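Local coordinates for protein putative acetyl xylan esterase (Cellvibrio japonicus, PDB 2W9X) that removes acetyl groups from plant cell wall polysaccharides, deacetylating glucomannan in strong preference to xylan, as a family 2 carbohydrate esterase, at residues A264-Y269 / V305-A310; R286-L291 / Q354-I359. One frame throughout, in Å; residues are numbered along the deposited sequence.

Interaction 1 (A264-Y269 / V305-A310); sequences ALHADY and VGKVVA
Val-305 meets the phenol end of Tyr-269. Its CG2 methyl lies 3.3 Å from Tyr-269 OH, close to the ring plane at the edge. The same methyl is 4.2 Å from Tyr-269 CZ. On the other helix, Tyr-269 has CG anti to its own N (chi1 174°), which carries the hydroxyl across the gap. That hydroxyl is hydrogen-bonded to Leu-244 O, so that bond holds the ring end while the Val-305 methyl sits at its edge.

Two residues on, Lys-307 runs out as a nearly straight chain beyond CG. Its NZ comes to 4.3 Å from His-266 CB and lies oblique to the imidazole. The polar ends turn to other partners: Lys-307 NZ bonds to Gln-304, and His-266 NE2 to Glu-300.

Val-308 faces the opposing helix. Its CG2 approaches Tyr-269 CE2 at 4.3 Å, from an oblique direction. Tyr-269 thus touches two valines one helical turn apart. No hydrogen bond links the two segments, and together they bury a modest 165 Å².

The helix axes are 10.5 Å apart at closest approach, and the N-to-C directions differ by 38°. They run roughly the same way, as expected for consecutive helices joined through a strand of a parallel alpha/beta fold. Further along helix 262-283, Val-270, Tyr-273 and Val-274 continue the packing against Val-308, Phe-249 meets the Tyr-269 ring edge-to-face, and Val-305 and Val-308 also pack on Leu-291 of strand 288-294, so this helix pair is joined to the parallel sheet of the esterase domain.

Interaction 2 (R286-L291 / Q354-I359); sequences RAQFIL and QQKKGI
Gln-288 reaches from the start of strand 288-294 to the C-terminal loop and meets Ile-359 and Lys-356. It has 59 Å² buried by the contact, more than any other residue here. With CG anti to the carbonyl carbon (chi1 -56°) and an extended chain beyond it, the amide projects away from the strand.

The amide nitrogen lies against Ile-359. Gln-288 NE2 is 4.1 Å from Ile-359 CG1 and 4.2 Å from Ile-359 CA. This is van der Waals contact, and no hydrogen bond joins the segments. The two side chains cross at a slant. Ile-359 has CG1 anti to its N (chi1 -164°), which puts CG1 beside the Gln-288 amide. Ile-359 O is buried without a partner in the model. The side chain also packs on Val-239 of the adjacent strand.

The strand belongs to the parallel sheet of the SGNH-hydrolase fold, between strands 239-243 and 320-325. Backbone bonds tie Gln-288 to Gln-238 and Ile-240. The loop after helix 339-354 passes this N-terminal end of the strand and folds as a type II beta turn from Lys-356 to Ile-359. Gly-358 takes a positive phi in it (71°). A weak bond from Ile-359 N to Lys-356 O, 3.4 Å, closes the turn.

The CB of Lys-356 points toward the strand. Its CE lies 4.2 Å from Gln-288 OE1, while NZ forms a weak, long ion pair with Glu-321.

Strand 288-294 connects the two contacts. In the chain it lies between helices 262-283 and 300-314, which pair in interaction 1, and its first residues form one side of interaction 2. Segment 286-291 reaches interaction 1 through Leu-291: its CB is 3.7 Å from Val-305 CG1, and its CD1 is 3.8 Å from Val-308 CG1. The centres of the two contacts are still about 22 Å apart. Interaction 1 is the nearer to the active site. The Tyr-269 side chain is about 8 Å from that of Asn-247, a probable transition-state stabiliser by similarity to relatives. Interaction 2 lies away from the annotated sites. Both contacts also adjoin the second subunit.

Interaction 1 (A264-Y269 / V305-A310)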
loop_
_atom_site.group_PDB
_atom_site.type_symbol
_atom_site.label_atom_id
_atom_site.label_comp_id
_atom_site.label_asym_id
_atom_site.label_seq_id
_atom_site.Cartn_x
_atom_site.Cartn_y
_atom_site.Cartn_z
ATOM N N ALA B 264 -26.212 0.885 -0.668
ATOM C CA ALA B 264 -26.318 1.185 0.769
ATOM C C ALA B 264 -25.319 0.399 1.601
ATOM O O ALA B 264 -24.708 0.943 2.527
ATOM C CB ALA B 264 -27.742 0.947 1.289
ATOM N N LEU B 265 -25.177 -0.885 1.273
ATOM C CA LEU B 265 -24.239 -1.761 1.940
ATOM C C LEU B 265 -22.794 -1.295 1.711
ATOM O O LEU B 265 -22.008 -1.209 2.664
ATOM C CB LEU B 265 -24.452 -3.208 1.462
ATOM C CG LEU B 265 -23.549 -4.318 2.046
ATOM C CD1 LEU B 265 -23.700 -4.450 3.565
ATOM C CD2 LEU B 265 -23.810 -5.665 1.365
ATOM N N HIS B 266 -22.445 -1.008 0.453
ATOM C CA HIS B 266 -21.121 -0.452 0.112
ATOM C C HIS B 266 -20.801 0.792 0.911
ATOM O O HIS B 266 -19.714 0.899 1.486
ATOM C CB HIS B 266 -20.996 -0.097 -1.380
ATOM C CG HIS B 266 -21.116 -1.273 -2.304
ATOM N ND1 HIS B 266 -21.507 -1.142 -3.619
ATOM C CD2 HIS B 266 -20.904 -2.596 -2.103
ATOM C CE1 HIS B 266 -21.539 -2.337 -4.186
ATOM N NE2 HIS B 266 -21.167 -3.233 -3.290
ATOM N N ALA B 267 -21.743 1.735 0.931
ATOM C CA ALA B 267 -21.558 3.003 1.622
ATOM C C ALA B 267 -21.305 2.777 3.121
ATOM O O ALA B 267 -20.373 3.330 3.704
ATOM C CB ALA B 267 -22.774 3.902 1.400
ATOM N N ASP B 268 -22.130 1.931 3.727
ATOM C CA ASP B 268 -22.053 1.665 5.160
ATOM C C ASP B 268 -20.780 0.886 5.528
ATOM O O ASP B 268 -20.145 1.187 6.544
ATOM C CB ASP B 268 -23.312 0.916 5.607
ATOM C CG ASP B 268 -23.455 0.838 7.118
ATOM O OD1 ASP B 268 -23.100 1.812 7.811
ATOM O OD2 ASP B 268 -23.956 -0.193 7.614
ATOM N N TYR B 269 -20.401 -0.087 4.691
ATOM C CA TYR B 269 -19.152 -0.815 4.843
ATOM C C TYR B 269 -17.970 0.150 4.786
ATOM O O TYR B 269 -17.082 0.095 5.638
ATOM C CB TYR B 269 -19.010 -1.890 3.743
ATOM C CG TYR B 269 -17.671 -2.622 3.699
ATOM C CD1 TYR B 269 -17.482 -3.822 4.396
ATOM C CD2 TYR B 269 -16.603 -2.139 2.928
ATOM C CE1 TYR B 269 -16.256 -4.515 4.342
ATOM C CE2 TYR B 269 -15.394 -2.816 2.876
ATOM C CZ TYR B 269 -15.229 -4.003 3.580
ATOM O OH TYR B 269 -14.034 -4.646 3.531
ATOM N N VAL B 305 -12.649 -2.173 -0.516
ATOM C CA VAL B 305 -11.423 -1.934 0.229
ATOM C C VAL B 305 -10.542 -0.866 -0.460
ATOM O O VAL B 305 -9.914 -0.052 0.233
ATOM C CB VAL B 305 -10.686 -3.266 0.543
ATOM C CG1 VAL B 305 -9.354 -3.030 1.229
ATOM C CG2 VAL B 305 -11.590 -4.143 1.436
ATOM N N GLY B 306 -10.519 -0.854 -1.799
ATOM C CA GLY B 306 -9.806 0.204 -2.538
ATOM C C GLY B 306 -10.329 1.598 -2.194
ATOM O O GLY B 306 -9.547 2.568 -2.066
ATOM N N LYS B 307 -11.649 1.693 -2.018
ATOM C CA LYS B 307 -12.316 2.956 -1.659
ATOM C C LYS B 307 -11.965 3.358 -0.222
ATOM O O LYS B 307 -11.779 4.546 0.065
ATOM C CB LYS B 307 -13.834 2.829 -1.769
ATOM C CG LYS B 307 -14.421 2.578 -3.170
ATOM C CD LYS B 307 -15.959 2.436 -3.029
ATOM C CE LYS B 307 -16.653 1.873 -4.270
ATOM N NZ LYS B 307 -18.134 1.660 -4.013
ATOM N N VAL B 308 -11.899 2.362 0.671
ATOM C CA VAL B 308 -11.488 2.564 2.068
ATOM C C VAL B 308 -10.061 3.122 2.157
ATOM O O VAL B 308 -9.814 4.123 2.833
ATOM C CB VAL B 308 -11.621 1.261 2.905
ATOM C CG1 VAL B 308 -11.056 1.432 4.328
ATOM C CG2 VAL B 308 -13.084 0.850 3.002
ATOM N N VAL B 309 -9.122 2.485 1.471
ATOM C CA VAL B 309 -7.728 2.942 1.493
ATOM C C VAL B 309 -7.638 4.390 0.971
ATOM O O VAL B 309 -6.947 5.247 1.550
ATOM C CB VAL B 309 -6.805 2.018 0.653
ATOM C CG1 VAL B 309 -5.389 2.603 0.592
ATOM C CG2 VAL B 309 -6.777 0.625 1.244
ATOM N N ALA B 310 -8.350 4.659 -0.119
ATOM C CA ALA B 310 -8.362 6.002 -0.713
ATOM C C ALA B 310 -8.935 7.088 0.195
ATOM O O ALA B 310 -8.377 8.194 0.257
ATOM C CB ALA B 310 -9.085 5.982 -2.064
#

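Interaction 2 (R286-L291 / Q354-I359)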
loop_
_atom_site.group_PDB
_atom_site.type_symbol
_atom_site.label_atom_id
_atom_site.label_comp_id
_atom_site.label_asym_id
_atom_site.label_seq_id
_atom_site.Cartn_x
_atom_site.Cartn_y
_atom_site.Cartn_z
ATOM N N ARG B 286 1.747 4.780 16.072
ATOM C CA ARG B 286 2.800 4.053 15.342
ATOM C C ARG B 286 2.319 2.980 14.330
ATOM O O ARG B 286 3.023 2.686 13.352
ATOM C CB ARG B 286 3.853 3.486 16.332
ATOM C CG ARG B 286 3.562 2.123 17.033
ATOM C CD ARG B 286 4.559 1.929 18.208
ATOM N NE ARG B 286 4.554 0.583 18.801
ATOM C CZ ARG B 286 5.573 0.044 19.482
ATOM N NH1 ARG B 286 6.711 0.714 19.648
ATOM N NH2 ARG B 286 5.466 -1.182 19.987
ATOM N N ALA B 287 1.125 2.428 14.559
ATOM C CA ALA B 287 0.589 1.316 13.767
ATOM C C ALA B 287 0.507 1.617 12.278
ATOM O O ALA B 287 0.023 2.667 11.862
ATOM C CB ALA B 287 -0.775 0.910 14.286
ATOM N N GLN B 288 1.006 0.676 11.482
ATOM C CA GLN B 288 0.852 0.719 10.040
ATOM C C GLN B 288 -0.087 -0.418 9.624
ATOM O O GLN B 288 0.018 -1.543 10.130
ATOM C CB GLN B 288 2.227 0.665 9.356
ATOM C CG GLN B 288 3.146 1.787 9.851
ATOM C CD GLN B 288 4.410 1.961 9.030
ATOM O OE1 GLN B 288 4.360 2.106 7.802
ATOM N NE2 GLN B 288 5.556 1.971 9.709
ATOM N N PHE B 289 -1.024 -0.100 8.730
ATOM C CA PHE B 289 -2.183 -0.948 8.472
ATOM C C PHE B 289 -2.086 -1.639 7.112
ATOM O O PHE B 289 -1.657 -1.041 6.123
ATOM C CB PHE B 289 -3.482 -0.122 8.539
ATOM C CG PHE B 289 -3.766 0.472 9.903
ATOM C CD1 PHE B 289 -4.459 -0.248 10.859
ATOM C CD2 PHE B 289 -3.331 1.765 10.224
ATOM C CE1 PHE B 289 -4.718 0.313 12.123
ATOM C CE2 PHE B 289 -3.596 2.330 11.466
ATOM C CZ PHE B 289 -4.282 1.600 12.419
ATOM N N ILE B 290 -2.484 -2.906 7.081
ATOM C CA ILE B 290 -2.572 -3.660 5.829
ATOM C C ILE B 290 -3.975 -4.234 5.713
ATOM O O ILE B 290 -4.390 -5.036 6.536
ATOM C CB ILE B 290 -1.514 -4.774 5.738
ATOM C CG1 ILE B 290 -0.096 -4.175 5.784
ATOM C CG2 ILE B 290 -1.701 -5.602 4.441
ATOM C CD1 ILE B 290 1.016 -5.206 5.841
ATOM N N LEU B 291 -4.693 -3.825 4.674
ATOM C CA LEU B 291 -6.056 -4.293 4.474
ATOM C C LEU B 291 -6.023 -5.390 3.427
ATOM O O LEU B 291 -5.672 -5.141 2.274
ATOM C CB LEU B 291 -6.973 -3.127 4.066
ATOM C CG LEU B 291 -6.868 -1.868 4.944
ATOM C CD1 LEU B 291 -8.072 -0.940 4.687
ATOM C CD2 LEU B 291 -6.756 -2.182 6.467
ATOM N N GLN B 354 9.131 -7.655 4.850
ATOM C CA GLN B 354 10.578 -7.640 4.679
ATOM C C GLN B 354 11.060 -6.462 3.847
ATOM O O GLN B 354 12.193 -6.031 4.000
ATOM C CB GLN B 354 11.068 -8.950 4.035
ATOM C CG GLN B 354 11.239 -10.102 5.034
ATOM C CD GLN B 354 11.586 -11.445 4.374
ATOM O OE1 GLN B 354 11.550 -11.591 3.145
ATOM N NE2 GLN B 354 11.903 -12.434 5.199
ATOM N N GLN B 355 10.211 -5.948 2.962
ATOM C CA GLN B 355 10.625 -4.890 2.051
ATOM C C GLN B 355 10.428 -3.497 2.646
ATOM O O GLN B 355 10.751 -2.505 2.006
ATOM C CB GLN B 355 9.916 -5.005 0.686
ATOM C CG GLN B 355 10.248 -6.280 -0.144
ATOM C CD GLN B 355 11.742 -6.627 -0.175
ATOM O OE1 GLN B 355 12.193 -7.522 0.543
ATOM N NE2 GLN B 355 12.509 -5.920 -1.011
ATOM N N LYS B 356 9.925 -3.435 3.875
ATOM C CA LYS B 356 9.535 -2.168 4.495
ATOM C C LYS B 356 10.552 -1.743 5.551
ATOM O O LYS B 356 10.540 -2.247 6.675
ATOM C CB LYS B 356 8.118 -2.261 5.093
ATOM C CG LYS B 356 6.999 -2.478 4.050
ATOM C CD LYS B 356 5.594 -2.326 4.651
ATOM C CE LYS B 356 5.201 -0.846 4.914
ATOM N NZ LYS B 356 5.110 0.014 3.696
ATOM N N LYS B 357 11.438 -0.825 5.174
ATOM C CA LYS B 357 12.472 -0.318 6.084
ATOM C C LYS B 357 11.875 0.333 7.321
ATOM O O LYS B 357 11.056 1.253 7.214
ATOM C CB LYS B 357 13.410 0.663 5.367
ATOM C CG LYS B 357 14.660 0.005 4.815
ATOM C CD LYS B 357 15.034 0.531 3.435
ATOM C CE LYS B 357 16.229 1.454 3.470
ATOM N NZ LYS B 357 16.789 1.557 2.085
ATOM N N GLY B 358 12.272 -0.179 8.485
ATOM C CA GLY B 358 11.921 0.411 9.777
ATOM C C GLY B 358 10.469 0.254 10.187
ATOM O O GLY B 358 9.965 1.018 11.021
ATOM N N ILE B 359 9.801 -0.749 9.621
ATOM C CA ILE B 359 8.411 -1.034 9.968
ATOM C C ILE B 359 8.237 -1.435 11.435
ATOM O O ILE B 359 7.156 -1.278 11.990
ATOM C CB ILE B 359 7.762 -2.081 9.015
ATOM C CG1 ILE B 359 6.240 -2.040 9.173
ATOM C CG2 ILE B 359 8.323 -3.488 9.254
ATOM C CD1 ILE B 359 5.478 -2.478 7.977
#